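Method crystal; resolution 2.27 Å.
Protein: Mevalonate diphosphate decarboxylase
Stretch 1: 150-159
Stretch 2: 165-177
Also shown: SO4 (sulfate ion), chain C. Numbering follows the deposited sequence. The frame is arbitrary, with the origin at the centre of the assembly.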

# COMPACT_ATOMS: atom_id res chain seq x y z
N SER A 150 11.72 -4.66 9.57
CA SER A 150 12.07 -5.90 8.90
C SER A 150 11.58 -6.08 7.46
O SER A 150 12.22 -6.80 6.70
CB SER A 150 11.62 -7.10 9.74
OG SER A 150 10.22 -7.30 9.65
N CYS A 151 10.47 -5.44 7.09
CA CYS A 151 9.97 -5.60 5.73
C CYS A 151 10.95 -5.09 4.69
O CYS A 151 10.92 -5.52 3.53
CB CYS A 151 8.59 -4.93 5.55
SG CYS A 151 8.54 -3.12 5.37
N ARG A 152 11.83 -4.18 5.10
CA ARG A 152 12.84 -3.62 4.21
C ARG A 152 14.02 -4.55 3.98
O ARG A 152 14.81 -4.34 3.06
CB ARG A 152 13.36 -2.30 4.76
CG ARG A 152 12.45 -1.13 4.56
CD ARG A 152 13.20 0.15 4.85
NE ARG A 152 12.71 0.80 6.05
CZ ARG A 152 13.30 0.75 7.24
NH1 ARG A 152 14.42 0.07 7.40
NH2 ARG A 152 12.76 1.39 8.26
N SER A 153 14.15 -5.58 4.82
CA SER A 153 15.26 -6.51 4.68
C SER A 153 15.06 -7.55 3.58
O SER A 153 15.98 -8.31 3.27
CB SER A 153 15.55 -7.20 6.01
OG SER A 153 16.15 -6.29 6.92
N PHE A 154 13.87 -7.58 2.99
CA PHE A 154 13.53 -8.52 1.92
C PHE A 154 13.95 -8.02 0.54
O PHE A 154 13.69 -8.67 -0.48
CB PHE A 154 12.02 -8.79 1.93
CG PHE A 154 11.57 -9.64 3.08
CD1 PHE A 154 11.49 -11.03 2.94
CD2 PHE A 154 11.31 -9.08 4.32
CE1 PHE A 154 11.17 -11.84 4.03
CE2 PHE A 154 10.98 -9.88 5.42
CZ PHE A 154 10.91 -11.26 5.27
N TYR A 155 14.59 -6.85 0.50
CA TYR A 155 15.02 -6.27 -0.77
C TYR A 155 16.44 -5.74 -0.63
O TYR A 155 16.88 -5.43 0.48
CB TYR A 155 14.07 -5.13 -1.16
CG TYR A 155 12.62 -5.56 -1.14
CD1 TYR A 155 12.03 -6.17 -2.25
CD2 TYR A 155 11.85 -5.43 0.02
CE1 TYR A 155 10.72 -6.64 -2.21
CE2 TYR A 155 10.53 -5.89 0.07
CZ TYR A 155 9.98 -6.50 -1.05
OH TYR A 155 8.70 -7.00 -1.00
N ALA A 156 17.14 -5.64 -1.75
CA ALA A 156 18.52 -5.16 -1.79
C ALA A 156 18.85 -4.71 -3.21
O ALA A 156 18.23 -5.17 -4.17
CB ALA A 156 19.46 -6.27 -1.35
N PRO A 157 19.84 -3.81 -3.36
CA PRO A 157 20.62 -3.21 -2.27
C PRO A 157 19.93 -2.05 -1.55
O PRO A 157 20.36 -1.64 -0.48
CB PRO A 157 21.91 -2.78 -2.98
CG PRO A 157 21.41 -2.36 -4.32
CD PRO A 157 20.45 -3.48 -4.67
N TRP A 158 18.86 -1.52 -2.14
CA TRP A 158 18.11 -0.43 -1.52
C TRP A 158 16.64 -0.78 -1.44
O TRP A 158 16.09 -1.40 -2.35
CB TRP A 158 18.26 0.88 -2.30
CG TRP A 158 19.64 1.41 -2.35
CD1 TRP A 158 20.59 1.16 -3.31
CD2 TRP A 158 20.27 2.27 -1.38
NE1 TRP A 158 21.76 1.80 -2.99
CE2 TRP A 158 21.59 2.48 -1.81
CE3 TRP A 158 19.83 2.86 -0.19
CZ2 TRP A 158 22.50 3.27 -1.09
CZ3 TRP A 158 20.73 3.64 0.53
CH2 TRP A 158 22.05 3.84 0.07
N ALA A 159 15.98 -0.38 -0.35
CA ALA A 159 14.56 -0.66 -0.18
C ALA A 159 13.78 0.60 0.13
O ALA A 159 14.16 1.39 0.99
CB ALA A 159 14.36 -1.67 0.94
S SO4 C . 13.79 2.87 10.97
O1 SO4 C . 13.49 3.53 9.69
O2 SO4 C . 13.78 1.42 10.74
O3 SO4 C . 15.11 3.30 11.43
O4 SO4 C . 12.79 3.19 11.99
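Stretch 2 165-177: KVSAIDLPYKDLL

Stretch 2 lies along stretch 1 as a largely extended chain, joined to it by a short antiparallel β-bridge and by the two aromatic side chains of Tyr 155 and Trp 158, with 647 Å² of surface buried between them, both sides summed. Residues 165-168 form a strand with phi/psi values from -81/134 to -152/164; the chain then stays mostly extended through Ile 169, Asp 170 and Leu 171, turns at Pro 172 (-51/-27), and passes through a left-handed conformation at Asp 175 (52/57) before Leu 176 and Leu 177 extend again.

The bridge pairs Ala 168 with Ala 159 as a non-hydrogen-bonded pair, CA to CA 4.4 Å, with both methyl groups on the same face of the sheet. Beside it, the backbone N of Ile 169 donates a hydrogen bond to O of Trp 158 (3.0 Å, 151° at the hydrogen). The same carbonyl O of Trp 158 also receives a CA-H...O contact from CA of Ala 168 at 3.0 Å, and CA of Ala 159 makes a similar contact with O of Ser 167 at 3.3 Å, as expected where two strands run close in opposite directions.

Before the bridge, the CA-to-CB bond of Val 166 points toward stretch 1. CG2 of Val 166 lies 3.2 Å from SG of Cys 151, a tight approach, and CG1 of the same Val 166 lies 3.4 Å from CE2 of Tyr 155. The Tyr 155 ring, with chi1 in the m well, lies against the strand backbone: CA of Ser 167 sits over its face, 4.0 Å from the ring centroid and 11° off the normal. The CA-to-CB bond of Ser 167 points away from stretch 1. One step on, CB of Ala 168 rests 3.9 Å from CB of Tyr 155.

Beyond the bridge, stretch 2 follows the side chain of Trp 158, which has 145 Å² covered by stretch 2, the largest share of any residue here. CG2 of Ile 169 packs on CB of Trp 158 at 3.6 Å, CB of Leu 171 stands over the five-membered ring of Trp 158, 4.0 Å from its centroid, and CD1 of Leu 176 reaches CZ2 of Trp 158 at 3.7 Å. At the ring edge, NE1 of Trp 158 donates a short, nearly linear hydrogen bond to O of Tyr 173 (2.7 Å, 178°), which ties the indole N-H to the loop backbone. The loop is also braced internally, since NZ of Lys 174 donates a hydrogen bond to O of Leu 171 at 2.7 Å, while CG of Lys 174 lies 4.2 Å from CG of Pro 157, which follows a cis peptide bond.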

# COMPACT_ATOMS: atom_id res chain seq x y z
N LYS A 165 3.38 -0.88 0.54
CA LYS A 165 4.24 -1.52 -0.45
C LYS A 165 5.72 -1.26 -0.18
O LYS A 165 6.11 -0.14 0.14
CB LYS A 165 3.89 -1.04 -1.86
CG LYS A 165 4.71 -1.70 -2.96
CD LYS A 165 4.64 -0.93 -4.27
CE LYS A 165 5.55 -1.56 -5.32
NZ LYS A 165 5.60 -0.73 -6.56
N VAL A 166 6.52 -2.30 -0.32
CA VAL A 166 7.96 -2.20 -0.12
C VAL A 166 8.62 -2.79 -1.36
O VAL A 166 8.20 -3.84 -1.85
CB VAL A 166 8.44 -3.00 1.11
CG1 VAL A 166 9.94 -2.82 1.28
CG2 VAL A 166 7.70 -2.53 2.35
N SER A 167 9.64 -2.13 -1.87
CA SER A 167 10.33 -2.63 -3.05
C SER A 167 11.78 -2.22 -3.10
O SER A 167 12.21 -1.31 -2.38
CB SER A 167 9.65 -2.10 -4.32
OG SER A 167 8.32 -2.59 -4.44
N ALA A 168 12.53 -2.89 -3.96
CA ALA A 168 13.93 -2.56 -4.14
C ALA A 168 13.89 -1.37 -5.10
O ALA A 168 13.15 -1.39 -6.08
CB ALA A 168 14.66 -3.73 -4.78
N ILE A 169 14.66 -0.33 -4.80
CA ILE A 169 14.70 0.84 -5.68
C ILE A 169 16.10 0.90 -6.28
O ILE A 169 17.10 0.75 -5.58
CB ILE A 169 14.37 2.15 -4.90
CG1 ILE A 169 14.37 3.34 -5.85
CG2 ILE A 169 15.37 2.37 -3.78
CD1 ILE A 169 13.98 4.65 -5.19
N ASP A 170 16.17 1.11 -7.59
CA ASP A 170 17.45 1.16 -8.29
C ASP A 170 18.16 2.50 -8.15
O ASP A 170 17.91 3.43 -8.92
CB ASP A 170 17.22 0.83 -9.77
CG ASP A 170 18.51 0.85 -10.58
OD1 ASP A 170 19.51 0.23 -10.15
OD2 ASP A 170 18.51 1.47 -11.67
N LEU A 171 19.04 2.58 -7.16
CA LEU A 171 19.80 3.79 -6.92
C LEU A 171 21.25 3.61 -7.38
O LEU A 171 21.77 2.50 -7.39
CB LEU A 171 19.73 4.17 -5.44
CG LEU A 171 18.32 4.55 -4.97
CD1 LEU A 171 18.31 4.87 -3.49
CD2 LEU A 171 17.82 5.75 -5.77
N PRO A 172 21.90 4.71 -7.77
CA PRO A 172 23.28 4.83 -8.26
C PRO A 172 24.43 4.20 -7.47
O PRO A 172 25.45 3.86 -8.06
CB PRO A 172 23.46 6.34 -8.40
CG PRO A 172 22.10 6.82 -8.71
CD PRO A 172 21.26 6.04 -7.74
N TYR A 173 24.29 4.07 -6.16
CA TYR A 173 25.37 3.51 -5.35
C TYR A 173 25.12 2.08 -4.87
O TYR A 173 24.01 1.73 -4.50
CB TYR A 173 25.64 4.42 -4.16
CG TYR A 173 26.01 5.83 -4.57
CD1 TYR A 173 27.28 6.11 -5.09
CD2 TYR A 173 25.10 6.87 -4.47
CE1 TYR A 173 27.62 7.41 -5.49
CE2 TYR A 173 25.42 8.17 -4.87
CZ TYR A 173 26.68 8.43 -5.38
OH TYR A 173 27.01 9.70 -5.78
N LYS A 174 26.17 1.27 -4.89
CA LYS A 174 26.10 -0.13 -4.47
C LYS A 174 27.45 -0.53 -3.89
O LYS A 174 28.45 0.14 -4.10
CB LYS A 174 25.76 -1.01 -5.68
CG LYS A 174 24.52 -0.56 -6.46
CD LYS A 174 24.47 -1.19 -7.85
CE LYS A 174 23.26 -0.69 -8.65
NZ LYS A 174 23.29 0.79 -8.89
N ASP A 175 27.49 -1.64 -3.16
CA ASP A 175 28.73 -2.09 -2.56
C ASP A 175 29.34 -0.95 -1.75
O ASP A 175 30.47 -0.54 -2.01
CB ASP A 175 29.73 -2.55 -3.63
CG ASP A 175 29.24 -3.77 -4.40
OD1 ASP A 175 28.80 -4.74 -3.76
OD2 ASP A 175 29.31 -3.75 -5.65
N LEU A 176 28.59 -0.43 -0.80
CA LEU A 176 29.10 0.65 0.04
C LEU A 176 29.92 0.05 1.16
O LEU A 176 29.73 -1.11 1.52
CB LEU A 176 27.94 1.44 0.65
CG LEU A 176 26.95 2.09 -0.31
CD1 LEU A 176 25.79 2.67 0.49
CD2 LEU A 176 27.66 3.18 -1.14
N LEU A 177 30.85 0.82 1.71
CA LEU A 177 31.64 0.34 2.83
C LEU A 177 30.88 0.83 4.06
O LEU A 177 30.61 2.02 4.19
CB LEU A 177 33.05 0.93 2.83
CG LEU A 177 33.89 0.59 4.07
CD1 LEU A 177 34.05 -0.92 4.21
CD2 LEU A 177 35.25 1.28 3.97